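Kojibiose phosphorylase (Gut metagenome, PDB 6W0P) belongs to glycoside hydrolase family 65, whose carbohydrate-active members join an N-terminal beta-sandwich domain to a helical (alpha/alpha)6-barrel catalytic domain. Local coordinates at residues A[57-62]-A[85-90]; A[61-66]-A[207-212]; A[178-183]-A[340-345]. One frame throughout, in Å; residues are numbered along the deposited sequence.

Interaction 1: residues A[57-62]-A[85-90]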
loop_
_atom_site.group_PDB
_atom_site.type_symbol
_atom_site.label_atom_id
_atom_site.label_comp_id
_atom_site.label_asym_id
_atom_site.label_seq_id
_atom_site.Cartn_x
_atom_site.Cartn_y
_atom_site.Cartn_z
ATOM N N GLY A 57 28.778 -11.433 4.956
ATOM C CA GLY A 57 28.126 -11.262 3.647
ATOM C C GLY A 57 29.026 -11.778 2.552
ATOM O O GLY A 57 30.079 -11.148 2.332
ATOM N N THR A 58 28.655 -12.930 1.997
ATOM C CA THR A 58 29.277 -13.573 0.819
ATOM C C THR A 58 28.159 -13.788 -0.202
ATOM O O THR A 58 27.179 -14.461 0.160
ATOM C CB THR A 58 29.983 -14.887 1.186
ATOM O OG1 THR A 58 30.869 -14.658 2.287
ATOM C CG2 THR A 58 30.745 -15.472 0.015
ATOM N N TYR A 59 28.269 -13.229 -1.406
ATOM C CA TYR A 59 27.190 -13.361 -2.408
ATOM C C TYR A 59 27.762 -13.806 -3.733
ATOM O O TYR A 59 28.912 -13.491 -4.019
ATOM C CB TYR A 59 26.436 -12.048 -2.542
ATOM C CG TYR A 59 26.238 -11.337 -1.228
ATOM C CD1 TYR A 59 25.201 -11.691 -0.374
ATOM C CD2 TYR A 59 27.087 -10.315 -0.837
ATOM C CE1 TYR A 59 24.996 -11.014 0.816
ATOM C CE2 TYR A 59 26.901 -9.638 0.360
ATOM C CZ TYR A 59 25.848 -9.990 1.186
ATOM O OH TYR A 59 25.647 -9.326 2.353
ATOM N N PHE A 60 26.921 -14.481 -4.500
ATOM C CA PHE A 60 27.165 -14.930 -5.885
ATOM C C PHE A 60 26.088 -14.315 -6.766
ATOM O O PHE A 60 24.903 -14.478 -6.439
ATOM C CB PHE A 60 27.163 -16.456 -5.953
ATOM C CG PHE A 60 28.250 -17.093 -5.123
ATOM C CD1 PHE A 60 29.505 -17.337 -5.669
ATOM C CD2 PHE A 60 28.031 -17.403 -3.786
ATOM C CE1 PHE A 60 30.518 -17.903 -4.902
ATOM C CE2 PHE A 60 29.040 -17.972 -3.020
ATOM C CZ PHE A 60 30.279 -18.233 -3.579
ATOM N N ASN A 61 26.501 -13.614 -7.824
ATOM C CA ASN A 61 25.586 -12.883 -8.734
ATOM C C ASN A 61 24.580 -13.901 -9.282
ATOM O O ASN A 61 25.033 -14.863 -9.942
ATOM C CB ASN A 61 26.403 -12.167 -9.809
ATOM C CG ASN A 61 25.743 -10.934 -10.387
ATOM O OD1 ASN A 61 24.588 -10.982 -10.814
ATOM N ND2 ASN A 61 26.487 -9.838 -10.428
ATOM N N GLY A 62 23.287 -13.741 -8.984
ATOM C CA GLY A 62 22.207 -14.575 -9.559
ATOM C C GLY A 62 21.830 -15.754 -8.668
ATOM O O GLY A 62 20.974 -16.554 -9.064
ATOM N N THR A 85 19.190 -11.665 -3.560
ATOM C CA THR A 85 20.540 -12.298 -3.554
ATOM C C THR A 85 20.847 -12.716 -2.119
ATOM O O THR A 85 20.674 -11.880 -1.231
ATOM C CB THR A 85 21.584 -11.327 -4.117
ATOM O OG1 THR A 85 21.098 -10.805 -5.352
ATOM C CG2 THR A 85 22.932 -11.954 -4.388
ATOM N N ILE A 86 21.228 -13.976 -1.894
ATOM C CA ILE A 86 21.277 -14.558 -0.517
ATOM C C ILE A 86 22.732 -14.660 -0.040
ATOM O O ILE A 86 23.641 -14.994 -0.825
ATOM C CB ILE A 86 20.531 -15.903 -0.441
ATOM C CG1 ILE A 86 20.985 -16.868 -1.538
ATOM C CG2 ILE A 86 19.030 -15.677 -0.476
ATOM C CD1 ILE A 86 20.451 -18.274 -1.393
ATOM N N ASN A 87 22.937 -14.334 1.229
ATOM C CA ASN A 87 24.192 -14.644 1.944
ATOM C C ASN A 87 24.456 -16.127 1.687
ATOM O O ASN A 87 23.495 -16.963 1.810
ATOM C CB ASN A 87 24.078 -14.285 3.422
ATOM C CG ASN A 87 25.416 -14.231 4.124
ATOM O OD1 ASN A 87 26.462 -14.335 3.472
ATOM N ND2 ASN A 87 25.370 -14.147 5.455
ATOM N N SER A 88 25.683 -16.435 1.278
ATOM C CA SER A 88 26.113 -17.789 0.859
ATOM C C SER A 88 27.343 -18.194 1.661
ATOM O O SER A 88 27.729 -17.476 2.603
ATOM C CB SER A 88 26.378 -17.826 -0.623
ATOM O OG SER A 88 25.266 -17.316 -1.329
ATOM N N VAL A 89 27.959 -19.297 1.267
ATOM C CA VAL A 89 29.023 -19.949 2.069
ATOM C C VAL A 89 30.050 -18.895 2.497
ATOM O O VAL A 89 30.648 -18.232 1.635
ATOM C CB VAL A 89 29.636 -21.135 1.303
ATOM C CG1 VAL A 89 30.183 -20.738 -0.068
ATOM C CG2 VAL A 89 30.686 -21.855 2.138
ATOM N N ASN A 90 30.241 -18.750 3.805
ATOM C CA ASN A 90 31.383 -17.988 4.378
ATOM C C ASN A 90 32.647 -18.858 4.267
ATOM O O ASN A 90 32.744 -19.828 5.040
ATOM C CB ASN A 90 31.096 -17.593 5.831
ATOM C CG ASN A 90 32.247 -16.844 6.471
ATOM O OD1 ASN A 90 33.326 -16.746 5.889
ATOM N ND2 ASN A 90 32.011 -16.293 7.655
HETATM O O HOH W 1 29.046 -15.533 4.146
HETATM O O HOH W 2 24.258 -14.834 -3.391
HETATM O O HOH W 3 22.827 -11.040 -7.642
#

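Interaction 2: residues A[61-66]-A[207-212]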
loop_
_atom_site.group_PDB
_atom_site.type_symbol
_atom_site.label_atom_id
_atom_site.label_comp_id
_atom_site.label_asym_id
_atom_site.label_seq_id
_atom_site.Cartn_x
_atom_site.Cartn_y
_atom_site.Cartn_z
ATOM N N ASN A 61 26.501 -13.614 -7.824
ATOM C CA ASN A 61 25.586 -12.883 -8.734
ATOM C C ASN A 61 24.580 -13.901 -9.282
ATOM O O ASN A 61 25.033 -14.863 -9.942
ATOM C CB ASN A 61 26.403 -12.167 -9.809
ATOM C CG ASN A 61 25.743 -10.934 -10.387
ATOM O OD1 ASN A 61 24.588 -10.982 -10.814
ATOM N ND2 ASN A 61 26.487 -9.838 -10.428
ATOM N N GLY A 62 23.287 -13.741 -8.984
ATOM C CA GLY A 62 22.207 -14.575 -9.559
ATOM C C GLY A 62 21.830 -15.754 -8.668
ATOM O O GLY A 62 20.974 -16.554 -9.064
ATOM N N ILE A 63 22.461 -15.881 -7.502
ATOM C CA ILE A 63 22.097 -16.898 -6.482
ATOM C C ILE A 63 21.157 -16.214 -5.492
ATOM O O ILE A 63 21.599 -15.297 -4.800
ATOM C CB ILE A 63 23.337 -17.491 -5.801
ATOM C CG1 ILE A 63 24.099 -18.419 -6.749
ATOM C CG2 ILE A 63 22.944 -18.186 -4.514
ATOM C CD1 ILE A 63 23.296 -19.598 -7.294
ATOM N N TYR A 64 19.895 -16.623 -5.496
ATOM C CA TYR A 64 18.775 -15.838 -4.941
ATOM C C TYR A 64 17.725 -16.802 -4.404
ATOM O O TYR A 64 17.725 -18.003 -4.803
ATOM C CB TYR A 64 18.200 -14.931 -6.027
ATOM C CG TYR A 64 17.245 -15.610 -6.970
ATOM C CD1 TYR A 64 17.696 -16.307 -8.077
ATOM C CD2 TYR A 64 15.880 -15.562 -6.744
ATOM C CE1 TYR A 64 16.811 -16.952 -8.928
ATOM C CE2 TYR A 64 14.984 -16.190 -7.587
ATOM C CZ TYR A 64 15.449 -16.894 -8.679
ATOM O OH TYR A 64 14.549 -17.500 -9.510
ATOM N N GLU A 65 16.881 -16.290 -3.511
ATOM C CA GLU A 65 15.693 -16.994 -2.982
ATOM C C GLU A 65 14.503 -16.034 -2.980
ATOM O O GLU A 65 14.715 -14.797 -3.051
ATOM C CB GLU A 65 15.927 -17.518 -1.560
ATOM C CG GLU A 65 16.106 -19.019 -1.499
ATOM C CD GLU A 65 15.065 -19.814 -2.262
ATOM O OE1 GLU A 65 15.457 -20.767 -2.951
ATOM O OE2 GLU A 65 13.873 -19.466 -2.176
ATOM N N TYR A 66 13.310 -16.609 -2.821
ATOM C CA TYR A 66 12.042 -15.878 -2.612
ATOM C C TYR A 66 11.809 -15.654 -1.115
ATOM O O TYR A 66 12.400 -16.356 -0.261
ATOM C CB TYR A 66 10.912 -16.658 -3.270
ATOM C CG TYR A 66 10.892 -16.594 -4.772
ATOM C CD1 TYR A 66 10.362 -15.491 -5.430
ATOM C CD2 TYR A 66 11.362 -17.642 -5.542
ATOM C CE1 TYR A 66 10.313 -15.424 -6.814
ATOM C CE2 TYR A 66 11.308 -17.598 -6.928
ATOM C CZ TYR A 66 10.789 -16.484 -7.567
ATOM O OH TYR A 66 10.733 -16.421 -8.930
ATOM N N THR A 207 14.647 -22.172 -5.359
ATOM C CA THR A 207 15.001 -21.632 -6.698
ATOM C C THR A 207 15.759 -22.670 -7.524
ATOM O O THR A 207 16.124 -22.350 -8.662
ATOM C CB THR A 207 15.771 -20.323 -6.536
ATOM O OG1 THR A 207 16.981 -20.576 -5.820
ATOM C CG2 THR A 207 14.934 -19.294 -5.813
ATOM N N ASN A 208 16.004 -23.855 -6.962
ATOM C CA ASN A 208 16.632 -25.010 -7.663
ATOM C C ASN A 208 18.084 -24.648 -7.999
ATOM O O ASN A 208 18.570 -25.033 -9.079
ATOM C CB ASN A 208 15.830 -25.437 -8.901
ATOM C CG ASN A 208 15.589 -26.932 -8.928
ATOM O OD1 ASN A 208 14.838 -27.444 -8.092
ATOM N ND2 ASN A 208 16.209 -27.630 -9.875
ATOM N N GLN A 209 18.754 -23.924 -7.109
ATOM C CA GLN A 209 20.159 -23.498 -7.318
ATOM C C GLN A 209 21.056 -24.259 -6.350
ATOM O O GLN A 209 20.662 -24.439 -5.174
ATOM C CB GLN A 209 20.300 -21.993 -7.152
ATOM C CG GLN A 209 19.496 -21.224 -8.185
ATOM C CD GLN A 209 19.726 -19.744 -8.015
ATOM O OE1 GLN A 209 19.750 -19.237 -6.887
ATOM N NE2 GLN A 209 19.917 -19.056 -9.137
ATOM N N THR A 210 22.218 -24.660 -6.848
ATOM C CA THR A 210 23.225 -25.456 -6.114
ATOM C C THR A 210 24.581 -24.750 -6.168
ATOM O O THR A 210 24.838 -23.986 -7.132
ATOM C CB THR A 210 23.335 -26.876 -6.685
ATOM O OG1 THR A 210 23.949 -26.792 -7.975
ATOM C CG2 THR A 210 21.992 -27.571 -6.758
ATOM N N LEU A 211 25.403 -25.032 -5.161
ATOM C CA LEU A 211 26.767 -24.497 -5.024
ATOM C C LEU A 211 27.656 -25.591 -4.422
ATOM O O LEU A 211 27.211 -26.242 -3.461
ATOM C CB LEU A 211 26.658 -23.274 -4.113
ATOM C CG LEU A 211 27.976 -22.635 -3.702
ATOM C CD1 LEU A 211 27.772 -21.149 -3.432
ATOM C CD2 LEU A 211 28.567 -23.328 -2.483
ATOM N N THR A 212 28.872 -25.754 -4.938
ATOM C CA THR A 212 29.931 -26.584 -4.310
ATOM C C THR A 212 31.076 -25.663 -3.911
ATOM O O THR A 212 31.578 -24.929 -4.786
ATOM C CB THR A 212 30.410 -27.724 -5.219
ATOM O OG1 THR A 212 29.319 -28.625 -5.361
ATOM C CG2 THR A 212 31.589 -28.481 -4.649
#

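Interaction 3: residues A[178-183]-A[340-345]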
loop_
_atom_site.group_PDB
_atom_site.type_symbol
_atom_site.label_atom_id
_atom_site.label_comp_id
_atom_site.label_asym_id
_atom_site.label_seq_id
_atom_site.Cartn_x
_atom_site.Cartn_y
_atom_site.Cartn_z
ATOM N N LEU A 178 22.969 -16.778 7.905
ATOM C CA LEU A 178 21.617 -16.185 7.800
ATOM C C LEU A 178 21.627 -15.083 6.735
ATOM O O LEU A 178 22.687 -14.456 6.488
ATOM C CB LEU A 178 21.175 -15.631 9.160
ATOM C CG LEU A 178 21.314 -16.581 10.354
ATOM C CD1 LEU A 178 20.924 -15.862 11.650
ATOM C CD2 LEU A 178 20.485 -17.864 10.151
ATOM N N HIS A 179 20.472 -14.889 6.109
ATOM C CA HIS A 179 20.074 -13.669 5.368
ATOM C C HIS A 179 18.988 -12.930 6.152
ATOM O O HIS A 179 18.237 -13.603 6.899
ATOM C CB HIS A 179 19.586 -14.037 3.972
ATOM C CG HIS A 179 19.673 -12.881 3.048
ATOM N ND1 HIS A 179 20.833 -12.586 2.368
ATOM C CD2 HIS A 179 18.764 -11.939 2.716
ATOM C CE1 HIS A 179 20.628 -11.498 1.647
ATOM N NE2 HIS A 179 19.365 -11.089 1.833
ATOM N N TRP A 180 18.930 -11.605 5.998
ATOM C CA TRP A 180 18.067 -10.682 6.787
ATOM C C TRP A 180 18.314 -10.877 8.295
ATOM O O TRP A 180 17.450 -10.483 9.075
ATOM C CB TRP A 180 16.577 -10.870 6.433
ATOM C CG TRP A 180 16.223 -10.737 4.978
ATOM C CD1 TRP A 180 15.524 -11.638 4.220
ATOM C CD2 TRP A 180 16.551 -9.645 4.087
ATOM N NE1 TRP A 180 15.400 -11.182 2.930
ATOM C CE2 TRP A 180 16.016 -9.967 2.819
ATOM C CE3 TRP A 180 17.257 -8.438 4.227
ATOM C CZ2 TRP A 180 16.156 -9.131 1.711
ATOM C CZ3 TRP A 180 17.394 -7.605 3.133
ATOM C CH2 TRP A 180 16.855 -7.957 1.890
ATOM N N GLY A 181 19.449 -11.457 8.702
ATOM C CA GLY A 181 19.745 -11.822 10.106
ATOM C C GLY A 181 18.717 -12.765 10.753
ATOM O O GLY A 181 18.710 -12.842 12.013
ATOM N N SER A 182 17.892 -13.471 9.967
ATOM C CA SER A 182 16.776 -14.329 10.466
ATOM C C SER A 182 16.929 -15.790 10.030
ATOM O O SER A 182 16.733 -16.646 10.882
ATOM C CB SER A 182 15.434 -13.802 10.035
ATOM O OG SER A 182 15.410 -12.399 10.197
ATOM N N ASP A 183 17.169 -16.076 8.749
ATOM C CA ASP A 183 16.988 -17.448 8.205
ATOM C C ASP A 183 18.140 -17.827 7.271
ATOM O O ASP A 183 18.618 -16.948 6.525
ATOM C CB ASP A 183 15.634 -17.568 7.508
ATOM C CG ASP A 183 14.498 -17.243 8.451
ATOM O OD1 ASP A 183 14.102 -18.148 9.221
ATOM O OD2 ASP A 183 14.047 -16.078 8.446
ATOM N N THR A 340 27.999 -6.063 -1.989
ATOM C CA THR A 340 28.617 -5.527 -0.750
ATOM C C THR A 340 27.637 -5.540 0.417
ATOM O O THR A 340 28.015 -5.040 1.466
ATOM C CB THR A 340 29.174 -4.117 -0.973
ATOM O OG1 THR A 340 28.102 -3.177 -1.087
ATOM C CG2 THR A 340 30.052 -4.089 -2.197
ATOM N N GLY A 341 26.441 -6.108 0.271
ATOM C CA GLY A 341 25.469 -6.094 1.376
ATOM C C GLY A 341 24.110 -6.619 0.968
ATOM O O GLY A 341 23.930 -7.042 -0.212
ATOM N N GLU A 342 23.180 -6.566 1.918
ATOM C CA GLU A 342 21.829 -7.167 1.798
ATOM C C GLU A 342 20.830 -6.130 1.287
ATOM O O GLU A 342 20.020 -6.476 0.401
ATOM C CB GLU A 342 21.390 -7.724 3.150
ATOM C CG GLU A 342 22.231 -8.901 3.571
ATOM C CD GLU A 342 21.716 -9.662 4.775
ATOM O OE1 GLU A 342 20.715 -9.214 5.390
ATOM O OE2 GLU A 342 22.324 -10.684 5.092
ATOM N N ALA A 343 20.851 -4.924 1.845
ATOM C CA ALA A 343 19.972 -3.809 1.401
ATOM C C ALA A 343 19.977 -3.688 -0.140
ATOM O O ALA A 343 21.071 -3.651 -0.737
ATOM C CB ALA A 343 20.395 -2.521 2.072
ATOM N N TYR A 344 18.782 -3.673 -0.748
ATOM C CA TYR A 344 18.473 -3.551 -2.205
ATOM C C TYR A 344 18.678 -4.889 -2.913
ATOM O O TYR A 344 18.499 -4.952 -4.144
ATOM C CB TYR A 344 19.241 -2.424 -2.915
ATOM C CG TYR A 344 18.746 -1.025 -2.629
ATOM C CD1 TYR A 344 17.405 -0.749 -2.403
ATOM C CD2 TYR A 344 19.630 0.045 -2.614
ATOM C CE1 TYR A 344 16.959 0.541 -2.153
ATOM C CE2 TYR A 344 19.206 1.341 -2.385
ATOM C CZ TYR A 344 17.868 1.588 -2.135
ATOM O OH TYR A 344 17.474 2.865 -1.857
ATOM N N SER A 345 18.992 -5.946 -2.167
ATOM C CA SER A 345 18.687 -7.350 -2.569
ATOM C C SER A 345 19.519 -7.786 -3.781
ATOM O O SER A 345 19.157 -8.801 -4.439
ATOM C CB SER A 345 17.201 -7.523 -2.830
ATOM O OG SER A 345 16.428 -7.291 -1.644
HETATM O O HOH W 4 22.091 -11.802 7.506
HETATM O O HOH W 5 19.574 -9.162 -0.129
#

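Interaction 1: residues A[57-62]-A[85-90]
Thr58 meets the loop 85-90 through both of its backbone polar atoms: its N-H points almost straight (173°) at Asn87 OD1, 3.0 Å from N, and its O accepts from Ser88 N at 2.7 Å. Asn87 CG lies anti to its own backbone N (chi1 -165°), which puts CG 4.0 Å from Gly57 CA; from there OD1 reaches Thr58 N, which is tilted out of the plane of that carbonyl. ND2 is held by Leu178 O, fixing the other end of the amide. Water 1 donates to Asn87 OD1 and Ser88 O and is hydrogen-bonded to Thr58 OG1. Both aromatic rings of the strand turn an edge to the loop. Tyr59 brings CD1 to within 3.7 Å of Ile86 O, while Gly57 C lies over one face of its ring, toward the rim. Phe60 sets CE2 3.6 Å from Ser88 CB and 4.2 Å from Val89 CG1. Thr85 CG2 packs on Tyr59 CB, 4.0 Å away, its OG1 being bonded to Ser345 O. The touching parts, 57-60 and 85-90, run 116° apart, so the loop crosses the strand instead of extending its sheet. Strand 58-60 borders a small antiparallel sheet beside strand 40-42; Phe60 and Val89 pack onto strands 210-217 and 245-256 of the ten-stranded sheet, and Ile86 and Ser88 touch Trp186 of strand 186-194.

Interaction 2: residues A[61-66]-A[207-212]
Gln209 reaches from just before strand 210-217 to the backbone of Gly62 and Tyr64, joining the hairpin 197-204/210-217 of the large antiparallel sheet in the N-terminal beta-sandwich domain to the short strand 64-66. Its CB rests 3.8 Å from Ile63 CD1. Beyond CG the chain is extended (chi2 -177°), and CD sits beside the same methyl as the Gln209 and Ile63 side chains slide past each other in opposite directions. At the tip the amide divides. OE1 accepts from Tyr64 N at 3.0 Å, in the carbonyl plane and on a lone pair; NE2 donates to Gly62 O at 2.7 Å, close to the plane of the amide, and also bonds Lys257 O. One flat group thus bridges a backbone acceptor and a donor two residues apart, much as a neighbouring strand would, and the two bonds fix its rotation. The Tyr64 ring stands at 77° to this amide. Over one face of the ring lies Thr207 CG2, a CH-pi contact 3.9 Å from the centroid, while Tyr64 OH is tied to Asn402 in the catalytic region. Thr207 OG1 is 2.9 Å from Tyr64 O and has Thr204 OG1 as a further partner. Glu65, its chain bent at chi2, folds its carboxylate back to the hairpin turn. OE1 takes the consecutive backbone N-H groups of Thr206 and Thr207, the latter at 2.9 Å on the syn side. The second oxygen turns to its own strand: Tyr66 N approaches Glu65 OE2 from above the carboxylate plane, 3.0 Å away.

Interaction 3: residues A[178-183]-A[340-345]
Glu342 and His179 are brought tip to tip by their torsions: Glu342 CG lies anti to its carbonyl carbon, with CD carried on in an extended chain, and His179 CG lies anti to its backbone N (chi1 -158°). The carboxylate stacks on the imidazole with the planes 20° apart, and Glu342 CD stands 3.8 Å above the ring over its centre. Trp180 N gives OE1 a weak, strongly bent hydrogen bond of 3.0 Å. OE2 receives water 4 at 2.7 Å, which in turn accepts from Gly181 N. The indole is turned 83° from the carboxylate and slides past the Glu342 side chain, so that its CH2 edge reaches Ser345 OG, 3.6 Å away and near the ring plane. A second water stands at the edge of the imidazole, 2.8 Å from His179 NE2, and donates to Glu342 O.

Each loop is shaped by its own bonds. His179 O takes both Ser182 N and Asp183 N in a classic beta bulge, and a type II turn spans Glu342 to Ser345. Phe84 adds its ring beside both His179 and Trp180. The contact therefore joins the N-terminal domain to the helical catalytic region with a carboxylate-imidazole stack, two bridging waters and one weak direct bond. Because ND1 accepts from Asn87 N, its lone pair is engaged, and the neighbouring carboxylate would probably influence the ionisation of the ring.

How the interactions relate
Interactions 1 and 2 start from overlapping segments, 57-62 and 61-66, which share Asn61 and Gly62, and their centres lie 9 Å apart. They touch where Phe60 CE2 packs on Leu211 CD1 and Ile86 N probably bonds Ile63 O. Interaction 3 follows interaction 1 along the chain and is also 9 Å from it, centre to centre, joined by Asn87 to Leu178 and Thr85 to Ser345. Interactions 2 and 3 are 14 Å apart and do not touch, though their segments alternate in sequence. Loop 85-90 thus stands between the large sheet of the N-terminal domain and segment 340-345 of the catalytic region, touching both other contacts, of which only interaction 3 joins the two regions.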